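Local coordinates for phosphate-binding protein (Xanthomonas axonopodis pv. citri, PDB 5UB6) that probably binds phosphate-type ligands as the periplasmic substrate-binding component of an ABC transporter, and holds pyrophosphate in this crystal structure, at residues L82-R87 against G253-D258. Residues are numbered along the deposited sequence; the frame is centred on the assembly and turned at random.
Sequences LLMTER and GFRPLD
Met84 and Arg255 have the most surface buried here, and they form a hydrogen-bonded pair of an antiparallel strand pairing whose short axes run at 160°. Met84 N donates to Arg255 O over 2.8 Å, and Arg255 N returns a bond to Met84 O over 2.9 Å. Their side chains leave the same face of the sheet. A chi1 of 60° sets Arg255 CG in the cleft between its own N and C, and the chain then runs extended to NE, which carries the guanidinium over Met84. Met84 CB lies against one face of that flat group, off its centre and 3.6 Å from Arg255 NH1. In the guanidinium plane a water accepts from Arg255 NH1 and donates to Thr85 O, so the side chain is tied to the neighbouring strand by a second route. The bend at chi2 of Met84 sets its SD beside Leu257 CD2, 3.4 Å away, the two side chains crossing at about a right angle. The other branch, Leu257 CD1, comes 3.3 Å from Leu82 O. Thr85 and Phe254, a non-hydrogen-bonded pair, occupy the reverse face, where Thr85 OG1 touches the ring edge 3.6 Å from Phe254 CD1; this hydroxyl is hydrogen-bonded to Glu214. Strand 79-87 lies between 251-255 and 209-217, antiparallel to both, and Leu82 and Leu83 oppose Glu214 of the latter in a classic beta bulge. Helix 222-235 packs against Leu83, while helix 259-279, capped at its N-terminus by Asp258, covers Met84 through Ser261 and Leu265.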
loop_
_atom_site.group_PDB
_atom_site.type_symbol
_atom_site.label_atom_id
_atom_site.label_comp_id
_atom_site.label_asym_id
_atom_site.label_seq_id
_atom_site.Cartn_x
_atom_site.Cartn_y
_atom_site.Cartn_z
ATOM N N LEU A 82 -11.262 -1.999 9.950
ATOM C CA LEU A 82 -11.671 -1.435 11.223
ATOM C C LEU A 82 -12.022 0.043 11.049
ATOM O O LEU A 82 -13.080 0.491 11.533
ATOM C CB LEU A 82 -10.523 -1.533 12.196
ATOM C CG LEU A 82 -10.835 -1.035 13.604
ATOM C CD1 LEU A 82 -11.676 -2.030 14.364
ATOM C CD2 LEU A 82 -9.519 -0.774 14.288
ATOM N N LEU A 83 -11.124 0.798 10.401
ATOM C CA LEU A 83 -11.238 2.252 10.267
ATOM C C LEU A 83 -10.528 2.727 8.988
ATOM O O LEU A 83 -9.548 2.125 8.592
ATOM C CB LEU A 83 -10.553 2.951 11.438
ATOM C CG LEU A 83 -11.129 2.840 12.844
ATOM C CD1 LEU A 83 -10.174 3.480 13.848
ATOM C CD2 LEU A 83 -12.489 3.506 12.927
ATOM N N MET A 84 -11.004 3.808 8.363
ATOM C CA MET A 84 -10.271 4.423 7.244
ATOM C C MET A 84 -9.180 5.348 7.815
ATOM O O MET A 84 -9.352 5.986 8.824
ATOM C CB MET A 84 -11.199 5.196 6.298
ATOM C CG MET A 84 -12.391 4.391 5.753
ATOM S SD MET A 84 -11.898 2.920 4.842
ATOM C CE MET A 84 -10.902 3.700 3.562
ATOM N N THR A 85 -8.047 5.400 7.141
ATOM C CA THR A 85 -6.875 6.098 7.643
ATOM C C THR A 85 -6.498 7.127 6.633
ATOM O O THR A 85 -6.516 6.867 5.428
ATOM C CB THR A 85 -5.770 5.083 7.917
ATOM O OG1 THR A 85 -6.312 4.057 8.766
ATOM C CG2 THR A 85 -4.552 5.712 8.584
ATOM N N GLU A 86 -6.207 8.316 7.143
ATOM C CA GLU A 86 -5.814 9.471 6.364
ATOM C C GLU A 86 -4.352 9.703 6.713
ATOM O O GLU A 86 -4.006 9.689 7.887
ATOM C CB GLU A 86 -6.674 10.666 6.794
ATOM C CG GLU A 86 -6.207 12.021 6.278
ATOM C CD GLU A 86 -6.803 13.195 7.061
ATOM O OE1 GLU A 86 -8.060 13.301 7.073
ATOM O OE2 GLU A 86 -6.022 13.982 7.665
ATOM N N ARG A 87 -3.488 9.869 5.715
ATOM C CA ARG A 87 -2.063 10.054 5.950
ATOM C C ARG A 87 -1.577 11.260 5.168
ATOM O O ARG A 87 -1.981 11.478 4.009
ATOM C CB ARG A 87 -1.235 8.806 5.551
ATOM C CG ARG A 87 -1.905 7.483 5.924
ATOM C CD ARG A 87 -1.031 6.393 6.491
ATOM N NE ARG A 87 -0.550 5.444 5.500
ATOM C CZ ARG A 87 -0.437 4.110 5.661
ATOM N NH1 ARG A 87 -0.807 3.478 6.763
ATOM N NH2 ARG A 87 0.065 3.391 4.679
ATOM N N GLY A 253 -5.365 11.279 10.616
ATOM C CA GLY A 253 -6.789 11.027 10.729
ATOM C C GLY A 253 -7.174 9.538 10.716
ATOM O O GLY A 253 -6.624 8.751 9.955
ATOM N N PHE A 254 -8.135 9.175 11.561
ATOM C CA PHE A 254 -8.877 7.920 11.423
ATOM C C PHE A 254 -10.356 8.248 11.306
ATOM O O PHE A 254 -10.829 9.216 11.874
ATOM C CB PHE A 254 -8.709 7.013 12.653
ATOM C CG PHE A 254 -7.322 6.510 12.864
ATOM C CD1 PHE A 254 -6.780 5.552 12.030
ATOM C CD2 PHE A 254 -6.560 6.978 13.909
ATOM C CE1 PHE A 254 -5.490 5.089 12.229
ATOM C CE2 PHE A 254 -5.266 6.516 14.106
ATOM C CZ PHE A 254 -4.732 5.562 13.272
ATOM N N ARG A 255 -11.112 7.441 10.603
ATOM C CA ARG A 255 -12.540 7.673 10.613
ATOM C C ARG A 255 -13.294 6.365 10.354
ATOM O O ARG A 255 -12.726 5.379 9.866
ATOM C CB ARG A 255 -12.927 8.805 9.630
ATOM C CG ARG A 255 -12.549 8.528 8.203
ATOM C CD ARG A 255 -12.638 9.749 7.281
ATOM N NE ARG A 255 -12.816 9.191 5.934
ATOM C CZ ARG A 255 -11.868 8.644 5.166
ATOM N NH1 ARG A 255 -10.578 8.637 5.512
ATOM N NH2 ARG A 255 -12.224 8.114 3.987
ATOM N N PRO A 256 -14.560 6.343 10.736
ATOM C CA PRO A 256 -15.341 5.125 10.590
ATOM C C PRO A 256 -15.520 4.712 9.140
ATOM O O PRO A 256 -15.462 5.533 8.217
ATOM C CB PRO A 256 -16.710 5.513 11.180
ATOM C CG PRO A 256 -16.411 6.686 12.079
ATOM C CD PRO A 256 -15.324 7.429 11.387
ATOM N N LEU A 257 -15.814 3.440 8.977
ATOM C CA LEU A 257 -16.125 2.879 7.701
ATOM C C LEU A 257 -17.521 3.385 7.386
ATOM O O LEU A 257 -18.468 3.027 8.051
ATOM C CB LEU A 257 -16.054 1.366 7.780
ATOM C CG LEU A 257 -14.611 0.875 8.107
ATOM C CD1 LEU A 257 -14.627 -0.515 8.759
ATOM C CD2 LEU A 257 -13.724 0.917 6.869
ATOM N N ASP A 258 -17.621 4.303 6.440
ATOM C CA ASP A 258 -18.926 4.790 5.989
ATOM C C ASP A 258 -19.345 4.020 4.725
ATOM O O ASP A 258 -18.508 3.347 4.099
ATOM C CB ASP A 258 -18.926 6.327 5.823
ATOM C CG ASP A 258 -17.938 6.774 4.858
ATOM O OD1 ASP A 258 -18.109 6.534 3.655
ATOM O OD2 ASP A 258 -16.936 7.312 5.308
HETATM O O HOH W 1 -8.659 7.493 3.779
#